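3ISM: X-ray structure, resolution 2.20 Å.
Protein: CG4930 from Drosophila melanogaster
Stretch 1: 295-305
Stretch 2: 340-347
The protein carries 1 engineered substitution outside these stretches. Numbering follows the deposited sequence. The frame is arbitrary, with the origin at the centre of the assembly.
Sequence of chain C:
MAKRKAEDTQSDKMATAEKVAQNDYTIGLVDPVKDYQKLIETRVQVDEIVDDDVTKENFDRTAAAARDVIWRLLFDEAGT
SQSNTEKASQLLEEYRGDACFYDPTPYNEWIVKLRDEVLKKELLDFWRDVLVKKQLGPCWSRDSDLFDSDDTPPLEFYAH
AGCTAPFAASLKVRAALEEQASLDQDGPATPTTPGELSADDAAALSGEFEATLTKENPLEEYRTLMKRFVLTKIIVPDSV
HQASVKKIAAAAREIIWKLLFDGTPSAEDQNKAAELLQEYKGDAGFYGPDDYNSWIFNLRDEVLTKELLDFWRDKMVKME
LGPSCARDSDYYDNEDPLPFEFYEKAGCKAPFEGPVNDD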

# COMPACT_ATOMS: atom_id res chain seq x y z
N TRP C 295 19.71 26.55 -28.74
CA TRP C 295 19.97 27.99 -28.68
C TRP C 295 21.30 28.34 -28.02
O TRP C 295 21.95 29.31 -28.43
CB TRP C 295 18.82 28.70 -27.97
CG TRP C 295 19.04 30.16 -27.58
CD1 TRP C 295 18.80 31.26 -28.35
CD2 TRP C 295 19.51 30.65 -26.32
NE1 TRP C 295 19.09 32.40 -27.65
CE2 TRP C 295 19.54 32.06 -26.40
CE3 TRP C 295 19.92 30.04 -25.12
CZ2 TRP C 295 19.95 32.87 -25.34
CZ3 TRP C 295 20.33 30.84 -24.07
CH2 TRP C 295 20.34 32.24 -24.18
N ILE C 296 21.70 27.57 -27.01
CA ILE C 296 22.94 27.89 -26.27
C ILE C 296 24.18 27.88 -27.19
O ILE C 296 25.12 28.65 -26.98
CB ILE C 296 23.10 27.02 -24.97
CG1 ILE C 296 24.02 27.71 -23.96
CG2 ILE C 296 23.54 25.57 -25.28
CD1 ILE C 296 23.51 29.01 -23.42
N PHE C 297 24.13 27.05 -28.23
CA PHE C 297 25.15 27.01 -29.28
C PHE C 297 25.17 28.29 -30.10
O PHE C 297 26.25 28.77 -30.47
CB PHE C 297 24.90 25.82 -30.21
CG PHE C 297 25.52 24.54 -29.74
CD1 PHE C 297 26.83 24.23 -30.08
CD2 PHE C 297 24.79 23.64 -28.99
CE1 PHE C 297 27.41 23.04 -29.66
CE2 PHE C 297 25.35 22.44 -28.55
CZ PHE C 297 26.67 22.14 -28.89
N ASN C 298 23.99 28.82 -30.40
CA ASN C 298 23.86 30.11 -31.10
C ASN C 298 24.43 31.26 -30.27
O ASN C 298 25.12 32.13 -30.81
CB ASN C 298 22.40 30.40 -31.45
CG ASN C 298 21.79 29.36 -32.38
OD1 ASN C 298 20.68 28.87 -32.14
ND2 ASN C 298 22.50 29.03 -33.46
N LEU C 299 24.13 31.26 -28.97
CA LEU C 299 24.65 32.28 -28.07
C LEU C 299 26.18 32.23 -27.96
O LEU C 299 26.83 33.28 -28.02
CB LEU C 299 24.01 32.20 -26.69
CG LEU C 299 24.56 33.13 -25.60
CD1 LEU C 299 24.36 34.59 -25.96
CD2 LEU C 299 23.92 32.84 -24.25
N ARG C 300 26.73 31.02 -27.80
CA ARG C 300 28.18 30.82 -27.75
C ARG C 300 28.89 31.38 -28.99
O ARG C 300 29.89 32.08 -28.88
CB ARG C 300 28.53 29.34 -27.60
CG ARG C 300 30.02 29.03 -27.83
CD ARG C 300 30.26 27.58 -28.17
NE ARG C 300 29.83 27.28 -29.53
CZ ARG C 300 30.03 26.11 -30.14
NH1 ARG C 300 30.65 25.12 -29.52
NH2 ARG C 300 29.60 25.95 -31.39
N ASP C 301 28.35 31.05 -30.17
CA ASP C 301 28.89 31.50 -31.45
C ASP C 301 28.87 33.03 -31.58
O ASP C 301 29.77 33.62 -32.18
CB ASP C 301 28.14 30.86 -32.62
CG ASP C 301 28.38 29.36 -32.73
OD1 ASP C 301 29.12 28.79 -31.89
OD2 ASP C 301 27.81 28.73 -33.66
N GLU C 302 27.83 33.65 -31.03
CA GLU C 302 27.73 35.11 -31.01
C GLU C 302 28.65 35.75 -29.96
O GLU C 302 29.17 36.85 -30.16
CB GLU C 302 26.27 35.54 -30.82
CG GLU C 302 25.97 36.98 -31.28
CD GLU C 302 26.41 37.26 -32.71
OE1 GLU C 302 26.20 36.40 -33.59
OE2 GLU C 302 26.97 38.36 -32.95
N VAL C 303 28.85 35.05 -28.83
CA VAL C 303 29.80 35.48 -27.80
C VAL C 303 31.22 35.51 -28.39
O VAL C 303 31.98 36.46 -28.16
CB VAL C 303 29.73 34.57 -26.53
CG1 VAL C 303 30.99 34.67 -25.69
CG2 VAL C 303 28.51 34.91 -25.69
N LEU C 304 31.54 34.47 -29.16
CA LEU C 304 32.85 34.34 -29.81
C LEU C 304 33.04 35.23 -31.05
O LEU C 304 34.17 35.60 -31.38
CB LEU C 304 33.11 32.87 -30.16
CG LEU C 304 33.16 31.90 -28.97
CD1 LEU C 304 33.17 30.46 -29.45
CD2 LEU C 304 34.33 32.17 -28.02
N THR C 305 31.95 35.58 -31.74
CA THR C 305 32.06 36.52 -32.87
C THR C 305 32.28 37.95 -32.36
O THR C 305 33.07 38.71 -32.92
CB THR C 305 30.86 36.43 -33.84
OG1 THR C 305 30.63 35.06 -34.20
CG2 THR C 305 31.13 37.23 -35.13
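Stretch 2, residues 340-347: FEFYEKAG

How does stretch 2 lie on the helix of stretch 1? It begins as a weakly bonded helical turn, about residues 340-343, then opens into loop, with Lys-345 extended (phi/psi -141/153) and Ala-346 left-handed (54/32). It runs in the same general sense as the helix: Phe-342 CA lies 7.3 Å from Phe-297 CA, and Ala-346 CA 7.9 Å from Leu-304 CA. The two stretches together bury 389 Å².

What does Phe-342 do where the contact begins? Its CA-to-CB bond points sideways, but chi1 t (167°) with chi2 at 85° brings the ring against the helix, where it has the largest covered area of any residue here. Its edge meets the face of Phe-297, with planes at 85° and Phe-342 CD1 3.7 Å from Phe-297 CE1. Phe-297, also sideways at CB, reaches this position with chi1 m (-86°). Phe-342 CE1 lies 4.2 Å from Ile-296 CG2.

Why is Arg-300 bent as it is? Chi1 and chi2 are t, carrying the chain outward so that Arg-300 CD makes an off-centre CH-pi contact with the Phe-342 ring, 4.1 Å from the ring centroid. Chi3 then turns to p (74°), and the guanidinium can serve both stretches: Arg-300 NH1 donates to Phe-342 O at 3.0 Å, while Arg-300 NE forms a salt bridge with Asp-301 OD1 at 2.9 Å. Asp-301, with chi1 m, thus holds the guanidinium from within the helix.

What closes the contact at its far end? Lys-345 points toward the helix, and its aliphatic chain covers one face of the guanidinium, with Lys-345 CE 3.7 Å from Arg-300 NH1. Leu-304, m at chi1 and t at chi2, sets its two methyls against the loop: Leu-304 CD1 is 3.8 Å from Lys-345 CD, and Leu-304 CD2 is 4.1 Å from Ala-346 CB.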

# COMPACT_ATOMS: atom_id res chain seq x y z
N PHE C 340 31.19 17.67 -24.09
CA PHE C 340 32.56 18.18 -23.99
C PHE C 340 32.84 19.17 -25.11
O PHE C 340 33.44 20.23 -24.88
CB PHE C 340 33.59 17.04 -24.07
CG PHE C 340 33.46 16.01 -22.98
CD1 PHE C 340 33.78 16.32 -21.66
CD2 PHE C 340 33.06 14.71 -23.29
CE1 PHE C 340 33.66 15.36 -20.65
CE2 PHE C 340 32.95 13.73 -22.29
CZ PHE C 340 33.26 14.06 -20.97
N GLU C 341 32.37 18.82 -26.31
CA GLU C 341 32.67 19.53 -27.56
C GLU C 341 32.21 20.99 -27.59
O GLU C 341 32.86 21.83 -28.22
CB GLU C 341 32.08 18.77 -28.77
CG GLU C 341 32.05 17.23 -28.67
CD GLU C 341 30.90 16.69 -27.80
OE1 GLU C 341 29.78 17.27 -27.83
OE2 GLU C 341 31.11 15.69 -27.08
N PHE C 342 31.09 21.27 -26.92
CA PHE C 342 30.53 22.64 -26.84
C PHE C 342 31.53 23.64 -26.25
O PHE C 342 31.63 24.78 -26.72
CB PHE C 342 29.23 22.65 -26.02
CG PHE C 342 28.77 24.04 -25.63
CD1 PHE C 342 28.00 24.80 -26.50
CD2 PHE C 342 29.12 24.59 -24.40
CE1 PHE C 342 27.58 26.07 -26.16
CE2 PHE C 342 28.71 25.86 -24.05
CZ PHE C 342 27.94 26.61 -24.94
N TYR C 343 32.25 23.21 -25.21
CA TYR C 343 33.17 24.08 -24.48
C TYR C 343 34.53 24.17 -25.15
O TYR C 343 35.30 25.09 -24.86
CB TYR C 343 33.35 23.57 -23.05
CG TYR C 343 32.08 23.54 -22.24
CD1 TYR C 343 31.31 22.38 -22.18
CD2 TYR C 343 31.65 24.66 -21.53
CE1 TYR C 343 30.15 22.34 -21.45
CE2 TYR C 343 30.47 24.63 -20.80
CZ TYR C 343 29.73 23.47 -20.76
OH TYR C 343 28.57 23.40 -20.02
N GLU C 344 34.83 23.23 -26.04
CA GLU C 344 36.14 23.16 -26.69
C GLU C 344 36.33 24.21 -27.79
O GLU C 344 36.53 23.88 -28.96
CB GLU C 344 36.42 21.73 -27.20
CG GLU C 344 36.90 20.77 -26.10
CD GLU C 344 36.70 19.30 -26.45
OE1 GLU C 344 36.84 18.95 -27.64
OE2 GLU C 344 36.39 18.50 -25.54
N LYS C 345 36.26 25.48 -27.38
CA LYS C 345 36.45 26.63 -28.26
C LYS C 345 37.23 27.73 -27.53
O LYS C 345 37.18 27.82 -26.30
CB LYS C 345 35.09 27.17 -28.75
CG LYS C 345 34.39 26.26 -29.73
CD LYS C 345 33.74 27.02 -30.86
CE LYS C 345 33.30 26.08 -31.97
NZ LYS C 345 34.42 25.20 -32.43
N ALA C 346 37.94 28.55 -28.31
CA ALA C 346 38.86 29.59 -27.80
C ALA C 346 39.92 29.05 -26.83
O ALA C 346 40.36 29.76 -25.92
CB ALA C 346 38.08 30.77 -27.19
N GLY C 347 40.33 27.80 -27.04
CA GLY C 347 41.32 27.14 -26.19
C GLY C 347 40.76 26.48 -24.93
O GLY C 347 41.48 25.77 -24.22